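Local coordinates for NADH oxidoreductase (Mesorhizobium loti, PDB 3PI7), which probably binds NADPH and reduces a quinone-like acceptor, combining a GroES-like domain with a Rossmann nucleotide-binding domain, at residues S50-K55 with A126-C131; L58-P63 with G143-V148; N149-I154 with P303-A308; M170-S175 with L238-G243. All blocks are in the same frame, centred on the assembly; numbering follows the deposited sequence.

Contact 1 (S50-K55 with A126-C131)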
loop_
_atom_site.group_PDB
_atom_site.type_symbol
_atom_site.label_atom_id
_atom_site.label_comp_id
_atom_site.label_asym_id
_atom_site.label_seq_id
_atom_site.Cartn_x
_atom_site.Cartn_y
_atom_site.Cartn_z
ATOM N N SER A 50 22.469 -22.609 19.913
ATOM C CA SER A 50 21.672 -21.473 20.396
ATOM C C SER A 50 20.240 -21.872 20.750
ATOM O O SER A 50 19.412 -21.001 21.029
ATOM C CB SER A 50 21.625 -20.383 19.316
ATOM O OG SER A 50 20.983 -20.853 18.132
ATOM N N GLN A 51 19.944 -23.185 20.730
ATOM C CA GLN A 51 18.582 -23.681 20.908
ATOM C C GLN A 51 18.370 -24.463 22.182
ATOM O O GLN A 51 19.318 -24.893 22.842
ATOM C CB GLN A 51 18.211 -24.593 19.723
ATOM C CG GLN A 51 18.315 -23.926 18.368
ATOM C CD GLN A 51 18.003 -24.895 17.251
ATOM O OE1 GLN A 51 18.379 -26.083 17.275
ATOM N NE2 GLN A 51 17.313 -24.407 16.238
ATOM N N VAL A 52 17.087 -24.665 22.509
ATOM C CA VAL A 52 16.684 -25.424 23.659
ATOM C C VAL A 52 15.674 -26.465 23.227
ATOM O O VAL A 52 14.947 -26.269 22.244
ATOM C CB VAL A 52 16.125 -24.521 24.793
ATOM C CG1 VAL A 52 17.229 -23.660 25.390
ATOM C CG2 VAL A 52 14.956 -23.662 24.282
ATOM N N LEU A 53 15.665 -27.573 23.941
ATOM C CA LEU A 53 14.704 -28.651 23.732
ATOM C C LEU A 53 13.682 -28.527 24.832
ATOM O O LEU A 53 14.025 -28.580 26.033
ATOM C CB LEU A 53 15.412 -30.014 23.797
ATOM C CG LEU A 53 14.510 -31.188 23.529
ATOM C CD1 LEU A 53 14.029 -31.206 22.059
ATOM C CD2 LEU A 53 15.162 -32.473 23.907
ATOM N N ILE A 54 12.437 -28.352 24.442
ATOM C CA ILE A 54 11.357 -28.140 25.402
ATOM C C ILE A 54 10.429 -29.342 25.476
ATOM O O ILE A 54 9.908 -29.779 24.439
ATOM C CB ILE A 54 10.562 -26.874 25.004
ATOM C CG1 ILE A 54 11.470 -25.605 24.924
ATOM C CG2 ILE A 54 9.432 -26.618 25.983
ATOM C CD1 ILE A 54 11.262 -24.866 23.740
ATOM N N LYS A 55 10.119 -29.784 26.708
ATOM C CA LYS A 55 9.115 -30.792 26.967
ATOM C C LYS A 55 7.814 -30.037 26.982
ATOM O O LYS A 55 7.574 -29.269 27.908
ATOM C CB LYS A 55 9.381 -31.515 28.312
ATOM C CG LYS A 55 8.364 -32.607 28.558
ATOM C CD LYS A 55 8.523 -33.337 29.913
ATOM C CE LYS A 55 7.620 -34.565 29.859
ATOM N NZ LYS A 55 8.039 -35.619 30.834
ATOM N N ALA A 126 13.316 -24.660 20.148
ATOM C CA ALA A 126 13.197 -23.238 19.900
ATOM C C ALA A 126 14.531 -22.595 20.117
ATOM O O ALA A 126 15.367 -23.122 20.871
ATOM C CB ALA A 126 12.129 -22.627 20.845
ATOM N N GLU A 127 14.730 -21.425 19.529
ATOM C CA GLU A 127 15.911 -20.602 19.854
ATOM C C GLU A 127 15.791 -20.176 21.291
ATOM O O GLU A 127 14.669 -19.898 21.742
ATOM C CB GLU A 127 15.952 -19.338 18.956
ATOM C CG GLU A 127 16.231 -19.670 17.508
ATOM C CD GLU A 127 17.595 -20.276 17.235
ATOM O OE1 GLU A 127 18.546 -19.984 17.992
ATOM O OE2 GLU A 127 17.681 -21.132 16.328
ATOM N N ALA A 128 16.920 -20.095 22.028
ATOM C CA ALA A 128 16.863 -19.599 23.416
ATOM C C ALA A 128 16.182 -18.228 23.437
ATOM O O ALA A 128 15.319 -17.942 24.297
ATOM C CB ALA A 128 18.266 -19.515 23.997
ATOM N N ALA A 129 16.503 -17.409 22.425
ATOM C CA ALA A 129 15.967 -16.046 22.281
ATOM C C ALA A 129 14.478 -16.020 22.009
ATOM O O ALA A 129 13.871 -14.952 22.101
ATOM C CB ALA A 129 16.709 -15.321 21.164
ATOM N N ALA A 130 13.862 -17.182 21.684
ATOM C CA ALA A 130 12.433 -17.216 21.371
ATOM C C ALA A 130 11.634 -17.767 22.560
ATOM O O ALA A 130 10.469 -18.151 22.416
ATOM C CB ALA A 130 12.204 -18.060 20.137
ATOM N N CYS A 131 12.284 -17.827 23.738
ATOM C CA CYS A 131 11.666 -18.330 24.953
ATOM C C CYS A 131 11.456 -17.258 25.934
ATOM O O CYS A 131 12.287 -16.368 26.064
ATOM C CB CYS A 131 12.510 -19.439 25.563
ATOM S SG CYS A 131 12.653 -20.888 24.506
HETATM O O HOH W 1 18.886 -17.986 20.644
HETATM O O HOH W 2 20.086 -21.741 15.349
#
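The backbone oxygen of S50 accepts two hydrogen bonds, and so joins the start of strand 51-56 to the end of strand 123-127. A128 N reaches S50 O at 2.8 Å; a water that also receives A129 N donates the second bond. Deeper in, the antiparallel ladder continues, with V52 N bonded to A126 O at 2.8 Å and A126 N returning to V52 O. At the S50 and Q51 end of the ladder the E127 carboxylate is shared out oxygen by oxygen. S50 OG, set between backbone N and carbonyl carbon by a chi1 of 63°, donates to E127 OE1 at 2.6 Å on the syn lone pair. Q51 NE2 meets E127 OE2 at 3.3 Å from well above the carboxylate plane, while a second water bridges E127 OE2 and S50 OG. E127 leaves its strand away from its partner, and the bend at chi2 (-65°) folds the chain back. The other end of the Q51 amide, OE1, is tied to G48 N. On the face of V52, I54 and A126, V52 CG2 lies 3.6 Å from C131 SG and I54 CD1 packs 3.8 Å from A126 CB, next to F110. The work is thus divided: backbone bonds join the strands of the GroES-like sheet, V52, I54, A126 and C131 pack on one face, and the charge of E127 is probably stabilised by the S50 hydroxyl, the Q51 amide and a water.

Contact 2 (L58-P63 with G143-V148)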
loop_
_atom_site.group_PDB
_atom_site.type_symbol
_atom_site.label_atom_id
_atom_site.label_comp_id
_atom_site.label_asym_id
_atom_site.label_seq_id
_atom_site.Cartn_x
_atom_site.Cartn_y
_atom_site.Cartn_z
ATOM N N LEU A 58 1.636 -27.658 26.809
ATOM C CA LEU A 58 0.459 -27.267 26.035
ATOM C C LEU A 58 0.915 -26.540 24.797
ATOM O O LEU A 58 1.862 -25.761 24.877
ATOM C CB LEU A 58 -0.476 -26.343 26.861
ATOM C CG LEU A 58 -1.232 -26.907 28.075
ATOM C CD1 LEU A 58 -1.792 -25.785 28.935
ATOM C CD2 LEU A 58 -2.379 -27.824 27.654
ATOM N N ALA A 59 0.257 -26.766 23.669
ATOM C CA ALA A 59 0.623 -26.044 22.457
ATOM C C ALA A 59 -0.615 -25.317 21.949
ATOM O O ALA A 59 -1.709 -25.844 22.052
ATOM C CB ALA A 59 1.171 -27.010 21.400
ATOM N N SER A 60 -0.455 -24.090 21.483
ATOM C CA SER A 60 -1.568 -23.333 20.911
ATOM C C SER A 60 -1.818 -23.746 19.489
ATOM O O SER A 60 -0.927 -24.278 18.815
ATOM C CB SER A 60 -1.270 -21.835 20.899
ATOM O OG SER A 60 -1.210 -21.222 22.166
ATOM N N ILE A 61 -3.006 -23.425 18.996
ATOM C CA ILE A 61 -3.361 -23.545 17.584
ATOM C C ILE A 61 -3.767 -22.151 17.143
ATOM O O ILE A 61 -4.756 -21.609 17.658
ATOM C CB ILE A 61 -4.435 -24.591 17.237
ATOM C CG1 ILE A 61 -4.084 -25.972 17.818
ATOM C CG2 ILE A 61 -4.630 -24.650 15.692
ATOM C CD1 ILE A 61 -5.292 -26.888 17.860
ATOM N N ASN A 62 -2.996 -21.556 16.239
ATOM C CA ASN A 62 -3.279 -20.211 15.727
ATOM C C ASN A 62 -3.608 -20.239 14.250
ATOM O O ASN A 62 -3.164 -21.161 13.571
ATOM C CB ASN A 62 -2.054 -19.312 15.930
ATOM C CG ASN A 62 -1.758 -19.034 17.377
ATOM O OD1 ASN A 62 -2.592 -18.504 18.114
ATOM N ND2 ASN A 62 -0.594 -19.462 17.826
ATOM N N PRO A 63 -4.250 -19.193 13.674
ATOM C CA PRO A 63 -4.495 -19.202 12.214
ATOM C C PRO A 63 -3.198 -19.419 11.425
ATOM O O PRO A 63 -3.221 -20.132 10.425
ATOM C CB PRO A 63 -5.101 -17.820 11.964
ATOM C CG PRO A 63 -5.842 -17.540 13.221
ATOM C CD PRO A 63 -4.864 -18.002 14.296
ATOM N N GLY A 143 0.871 -19.181 29.585
ATOM C CA GLY A 143 2.128 -19.398 28.882
ATOM C C GLY A 143 2.000 -19.960 27.480
ATOM O O GLY A 143 2.810 -19.602 26.632
ATOM N N ALA A 144 1.025 -20.846 27.204
ATOM C CA ALA A 144 0.941 -21.494 25.903
ATOM C C ALA A 144 0.539 -20.561 24.787
ATOM O O ALA A 144 0.841 -20.849 23.646
ATOM C CB ALA A 144 -0.011 -22.686 25.940
ATOM N N ALA A 145 -0.110 -19.441 25.113
ATOM C CA ALA A 145 -0.548 -18.473 24.120
ATOM C C ALA A 145 -0.021 -17.055 24.449
ATOM O O ALA A 145 -0.602 -16.072 24.013
ATOM C CB ALA A 145 -2.061 -18.478 24.060
HETATM N N MSE A 146 1.102 -16.989 25.186
HETATM C CA MSE A 146 1.680 -15.717 25.636
HETATM C C MSE A 146 2.441 -14.980 24.525
HETATM O O MSE A 146 2.616 -13.765 24.639
HETATM C CB MSE A 146 2.600 -15.939 26.868
HETATM C CG MSE A 146 3.192 -14.646 27.460
HETATM SE SE MSE A 146 4.434 -14.934 28.922
HETATM C CE MSE A 146 3.081 -15.347 30.288
ATOM N N ILE A 147 2.896 -15.652 23.487
ATOM C CA ILE A 147 3.697 -14.953 22.483
ATOM C C ILE A 147 2.963 -14.408 21.281
ATOM O O ILE A 147 3.029 -13.203 21.083
ATOM C CB ILE A 147 4.888 -15.862 22.031
ATOM C CG1 ILE A 147 5.839 -16.122 23.219
ATOM C CG2 ILE A 147 5.656 -15.278 20.804
ATOM C CD1 ILE A 147 6.854 -17.213 22.939
ATOM N N VAL A 148 2.387 -15.261 20.428
ATOM C CA VAL A 148 1.901 -14.856 19.110
ATOM C C VAL A 148 0.838 -13.776 19.192
ATOM O O VAL A 148 1.088 -12.668 18.721
ATOM C CB VAL A 148 1.431 -16.053 18.243
ATOM C CG1 VAL A 148 0.857 -15.566 16.903
ATOM C CG2 VAL A 148 2.588 -17.035 18.010
#
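S60 and A144 supply the one hydrogen bond between these segments. S60 OG, beside its own backbone N with chi1 at -68°, donates to A144 O at 2.6 Å. The hydroxyl comes from above the carbonyl plane, 55° out of it, at a C=O...donor angle of 112°, and so lies over the flank of the carbonyl. It also rests 3.4 Å from A145 CB, and a weak bond links it to E86. Apolar contact is small in scale: A144 CB sits against L58 CB at 3.8 Å and is equally near L58 O, with V88 of the neighbouring strand closing on both residues. A third kind of meeting joins a polar tip to a branched one. N62 and V148 reach toward each other tip to tip, with N62 ND2 4.0 Å from V148 CB. This is packing alone, because the amide's own bonds lie elsewhere, from ND2 to E86 and from OD1 to K344. E86 also accepts from V148 N, and therefore serves both segments. The 143-148 segment opens with a type I turn and runs into helix 148-163. Such a join, between the sheet of a GroES-like domain and the helix leading to the nucleotide-binding domain, fits the two-domain fold of the medium-chain dehydrogenase/reductase family.

Contact 3 (N149-I154 with P303-A308)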
loop_
_atom_site.group_PDB
_atom_site.type_symbol
_atom_site.label_atom_id
_atom_site.label_comp_id
_atom_site.label_asym_id
_atom_site.label_seq_id
_atom_site.Cartn_x
_atom_site.Cartn_y
_atom_site.Cartn_z
ATOM N N ASN A 149 -0.288 -14.047 19.848
ATOM C CA ASN A 149 -1.341 -13.041 19.871
ATOM C C ASN A 149 -1.022 -11.877 20.787
ATOM O O ASN A 149 -1.145 -10.760 20.305
ATOM C CB ASN A 149 -2.701 -13.645 20.171
ATOM C CG ASN A 149 -3.216 -14.449 18.984
ATOM O OD1 ASN A 149 -2.817 -14.237 17.834
ATOM N ND2 ASN A 149 -4.012 -15.459 19.257
ATOM N N PRO A 150 -0.504 -12.065 22.013
ATOM C CA PRO A 150 -0.218 -10.907 22.874
ATOM C C PRO A 150 0.817 -9.949 22.291
ATOM O O PRO A 150 0.620 -8.744 22.364
ATOM C CB PRO A 150 0.294 -11.574 24.153
ATOM C CG PRO A 150 -0.538 -12.828 24.224
ATOM C CD PRO A 150 -0.366 -13.316 22.793
ATOM N N LEU A 151 1.914 -10.470 21.686
ATOM C CA LEU A 151 2.926 -9.550 21.166
ATOM C C LEU A 151 2.456 -8.905 19.899
ATOM O O LEU A 151 2.769 -7.742 19.694
ATOM C CB LEU A 151 4.284 -10.228 20.960
ATOM C CG LEU A 151 4.890 -10.772 22.269
ATOM C CD1 LEU A 151 6.188 -11.469 21.986
ATOM C CD2 LEU A 151 5.109 -9.634 23.314
ATOM N N THR A 152 1.660 -9.614 19.069
ATOM C CA THR A 152 1.093 -8.984 17.873
ATOM C C THR A 152 0.112 -7.897 18.304
ATOM O O THR A 152 0.073 -6.832 17.669
ATOM C CB THR A 152 0.378 -10.030 17.001
ATOM O OG1 THR A 152 1.295 -11.072 16.707
ATOM C CG2 THR A 152 -0.162 -9.446 15.693
ATOM N N ALA A 153 -0.667 -8.153 19.377
ATOM C CA ALA A 153 -1.640 -7.155 19.842
ATOM C C ALA A 153 -0.932 -5.910 20.313
ATOM O O ALA A 153 -1.372 -4.802 20.016
ATOM C CB ALA A 153 -2.511 -7.704 20.965
ATOM N N ILE A 154 0.131 -6.071 21.082
ATOM C CA ILE A 154 0.868 -4.915 21.580
ATOM C C ILE A 154 1.457 -4.157 20.414
ATOM O O ILE A 154 1.295 -2.945 20.328
ATOM C CB ILE A 154 1.941 -5.349 22.608
ATOM C CG1 ILE A 154 1.226 -5.833 23.898
ATOM C CG2 ILE A 154 2.955 -4.184 22.915
ATOM C CD1 ILE A 154 2.134 -6.662 24.861
ATOM N N PRO A 303 10.445 -4.551 26.180
ATOM C CA PRO A 303 9.286 -3.958 26.877
ATOM C C PRO A 303 7.946 -4.633 26.515
ATOM O O PRO A 303 7.089 -4.744 27.390
ATOM C CB PRO A 303 9.316 -2.494 26.421
ATOM C CG PRO A 303 10.741 -2.244 26.057
ATOM C CD PRO A 303 11.189 -3.529 25.419
ATOM N N ALA A 304 7.744 -5.099 25.249
ATOM C CA ALA A 304 6.482 -5.779 24.908
ATOM C C ALA A 304 6.374 -7.124 25.643
ATOM O O ALA A 304 5.292 -7.476 26.105
ATOM C CB ALA A 304 6.361 -5.998 23.397
ATOM N N ILE A 305 7.495 -7.885 25.709
ATOM C CA ILE A 305 7.536 -9.190 26.402
ATOM C C ILE A 305 7.273 -8.942 27.889
ATOM O O ILE A 305 6.463 -9.656 28.483
ATOM C CB ILE A 305 8.888 -9.905 26.152
ATOM C CG1 ILE A 305 8.975 -10.424 24.708
ATOM C CG2 ILE A 305 9.188 -11.010 27.194
ATOM C CD1 ILE A 305 10.421 -10.783 24.230
ATOM N N LEU A 306 7.893 -7.874 28.460
ATOM C CA LEU A 306 7.693 -7.549 29.878
ATOM C C LEU A 306 6.269 -7.107 30.131
ATOM O O LEU A 306 5.713 -7.482 31.149
ATOM C CB LEU A 306 8.689 -6.485 30.392
ATOM C CG LEU A 306 10.184 -6.905 30.470
ATOM C CD1 LEU A 306 11.078 -5.681 30.574
ATOM C CD2 LEU A 306 10.459 -7.835 31.679
ATOM N N GLU A 307 5.664 -6.341 29.208
ATOM C CA GLU A 307 4.280 -5.860 29.339
ATOM C C GLU A 307 3.279 -7.012 29.205
ATOM O O GLU A 307 2.286 -7.026 29.935
ATOM C CB GLU A 307 3.977 -4.757 28.298
ATOM C CG GLU A 307 2.570 -4.179 28.343
ATOM C CD GLU A 307 2.187 -3.354 29.563
ATOM O OE1 GLU A 307 3.089 -2.912 30.311
ATOM O OE2 GLU A 307 0.971 -3.123 29.750
ATOM N N ALA A 308 3.512 -7.954 28.259
ATOM C CA ALA A 308 2.631 -9.094 28.038
ATOM C C ALA A 308 2.630 -9.973 29.301
ATOM O O ALA A 308 1.559 -10.259 29.803
ATOM C CB ALA A 308 3.081 -9.900 26.828
#
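L151 and I154, one turn apart on helix 148-163, carry this contact against A304 and A308, one turn apart on helix 298-313. L151 holds CG anti to its carbonyl carbon (chi1 -62°), and its two methyls divide the work. CD2 settles over the backbone of the opposing helix, 3.5 Å from A304 O and 3.8 Å from A304 CB, while CD1 touches I305 CG1 at 4.0 Å as the two side chains cross obliquely. The branches of I154 divide likewise. CG1 is anti to the carbonyl carbon and chi2 is extended at 164°, which puts CD1 3.5 Å from A304 O and 3.9 Å from A308 CB; CG2, anti to the backbone N, meets A304 CB instead. A304 CB thus touches both L151 CD2 and I154 CG2. The ring of P150 adds a lighter touch, CB to A308 CB at 4.2 Å. Beside the short alanines, L151 CD2 and I154 CD1 both reach A304 O. The segment axes approach to 9.6 Å. L290, M294 and W293 of helix 290-296 border the site, as does W317. The crossing, at 118°, packs helix 148-163, which leads into the first Rossmann strand 167-170, against the later helix 298-313.

Contact 4 (M170-S175 with L238-G243)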
loop_
_atom_site.group_PDB
_atom_site.type_symbol
_atom_site.label_atom_id
_atom_site.label_comp_id
_atom_site.label_asym_id
_atom_site.label_seq_id
_atom_site.Cartn_x
_atom_site.Cartn_y
_atom_site.Cartn_z
HETATM N N MSE A 170 -10.933 -3.271 12.324
HETATM C CA MSE A 170 -10.366 -4.617 12.280
HETATM C C MSE A 170 -11.339 -5.574 11.647
HETATM O O MSE A 170 -12.508 -5.582 12.011
HETATM C CB MSE A 170 -10.016 -5.131 13.685
HETATM C CG MSE A 170 -8.843 -4.399 14.275
HETATM SE SE MSE A 170 -8.235 -5.211 15.887
HETATM C CE MSE A 170 -9.772 -4.797 17.008
ATOM N N THR A 171 -10.859 -6.384 10.697
ATOM C CA THR A 171 -11.666 -7.502 10.194
ATOM C C THR A 171 -11.411 -8.720 11.100
ATOM O O THR A 171 -10.432 -8.738 11.861
ATOM C CB THR A 171 -11.358 -7.826 8.756
ATOM O OG1 THR A 171 -9.949 -7.877 8.584
ATOM C CG2 THR A 171 -11.972 -6.871 7.801
ATOM N N ALA A 172 -12.268 -9.766 11.012
ATOM C CA ALA A 172 -12.181 -10.986 11.848
ATOM C C ALA A 172 -12.257 -10.574 13.307
ATOM O O ALA A 172 -11.405 -10.939 14.113
ATOM C CB ALA A 172 -10.890 -11.762 11.569
ATOM N N GLY A 173 -13.237 -9.738 13.609
ATOM C CA GLY A 173 -13.429 -9.176 14.938
ATOM C C GLY A 173 -13.497 -10.162 16.082
ATOM O O GLY A 173 -13.087 -9.843 17.196
ATOM N N ALA A 174 -13.971 -11.371 15.830
ATOM C CA ALA A 174 -14.115 -12.331 16.920
ATOM C C ALA A 174 -12.862 -13.161 17.189
ATOM O O ALA A 174 -12.888 -14.016 18.081
ATOM C CB ALA A 174 -15.280 -13.248 16.627
ATOM N N SER A 175 -11.772 -12.935 16.441
ATOM C CA SER A 175 -10.546 -13.715 16.628
ATOM C C SER A 175 -9.897 -13.395 17.982
ATOM O O SER A 175 -10.129 -12.312 18.513
ATOM C CB SER A 175 -9.570 -13.441 15.489
ATOM O OG SER A 175 -9.015 -12.141 15.595
ATOM N N LEU A 238 -6.592 -2.760 10.529
ATOM C CA LEU A 238 -5.816 -3.982 10.762
ATOM C C LEU A 238 -6.613 -5.094 10.134
ATOM O O LEU A 238 -7.725 -5.399 10.581
ATOM C CB LEU A 238 -5.546 -4.210 12.273
ATOM C CG LEU A 238 -4.878 -3.037 13.008
ATOM C CD1 LEU A 238 -4.705 -3.359 14.514
ATOM C CD2 LEU A 238 -3.527 -2.726 12.400
ATOM N N ASP A 239 -6.079 -5.660 9.061
ATOM C CA ASP A 239 -6.839 -6.623 8.289
ATOM C C ASP A 239 -6.258 -8.037 8.290
ATOM O O ASP A 239 -5.165 -8.259 7.765
ATOM C CB ASP A 239 -6.909 -6.095 6.849
ATOM C CG ASP A 239 -7.661 -6.978 5.862
ATOM O OD1 ASP A 239 -8.608 -7.686 6.288
ATOM O OD2 ASP A 239 -7.329 -6.925 4.664
ATOM N N ALA A 240 -7.041 -9.005 8.792
ATOM C CA ALA A 240 -6.662 -10.420 8.804
ATOM C C ALA A 240 -7.314 -11.200 7.639
ATOM O O ALA A 240 -7.033 -12.402 7.477
ATOM C CB ALA A 240 -7.121 -11.064 10.130
ATOM N N VAL A 241 -8.232 -10.562 6.891
ATOM C CA VAL A 241 -9.098 -11.262 5.959
ATOM C C VAL A 241 -8.736 -11.013 4.505
ATOM O O VAL A 241 -8.640 -11.976 3.740
ATOM C CB VAL A 241 -10.584 -10.887 6.258
ATOM C CG1 VAL A 241 -11.558 -11.512 5.265
ATOM C CG2 VAL A 241 -10.983 -11.294 7.685
ATOM N N THR A 242 -8.526 -9.728 4.121
ATOM C CA THR A 242 -8.292 -9.304 2.746
ATOM C C THR A 242 -9.563 -9.615 1.962
ATOM O O THR A 242 -10.650 -9.596 2.546
ATOM C CB THR A 242 -6.978 -9.832 2.112
ATOM O OG1 THR A 242 -7.148 -11.179 1.655
ATOM C CG2 THR A 242 -5.785 -9.717 3.052
ATOM N N GLY A 243 -9.433 -9.764 0.644
ATOM C CA GLY A 243 -10.566 -10.007 -0.241
ATOM C C GLY A 243 -11.533 -8.840 -0.344
ATOM O O GLY A 243 -11.223 -7.716 0.074
HETATM O O HOH W 3 -8.086 -7.748 12.108
#
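T171 and D239 meet where two neighbouring parallel strands of the Rossmann fold end, 167-170 and 236-239, with their side chains set obliquely to each other. Strand order 3-2-1-4-5-6 makes these strands 1 and 4, the pair at which the chain's crossovers reverse direction, and the cofactor of such folds usually binds at the C-terminal ends of the strands, near this crossover point. T171 OG1, placed between backbone N and carbonyl carbon by a chi1 of 47°, donates to D239 OD1 at 2.7 Å on the anti lone pair. D239 first heads away from the other strand; CG is anti to the backbone N (chi1 179°), and the carboxylate turns so that OD1 collects three donors. V241 N arrives at 3.0 Å from well above the carboxylate plane, forming an Asx turn, and T242 N comes on the syn side with an almost straight bond of 177°. D239 OD2 is held by W259. The aspartate therefore fixes both the threonine hydroxyl and the loop that follows its own strand. Beside T171, V241 CG2 lies 3.6 Å from T171 CB and also touches A172 CB. At the strand end the selenomethionine M170 and L238 run side by side, pointing the same way, with M170 CG 3.9 Å from L238 CB. T171 N bonds to L238 O at 3.3 Å. A water completes the join, donating to T171 O at 2.6 Å and to L238 O at 2.8 Å.

Contacts 1 to 3 form a chain of neighbours across the molecule. Strands 51-56 and 58-60 bring contacts 1 and 2 into the same sheet, with centres 15 Å apart, and A130 O touches I147 CD1 at 3.8 Å. Contact 2 passes directly into contact 3, 13 Å away between centres, where A145 O packs on P150 CD and N62 lies beside N149. Contact 4 lies at the strand ends of the Rossmann sheet, where the nucleotide of such folds usually binds; its nearest atoms are about 6 Å from contacts 2 and 3, its centre 31 Å from that of contact 1. The potassium site at D19 and Y21 uses no residue of these segments.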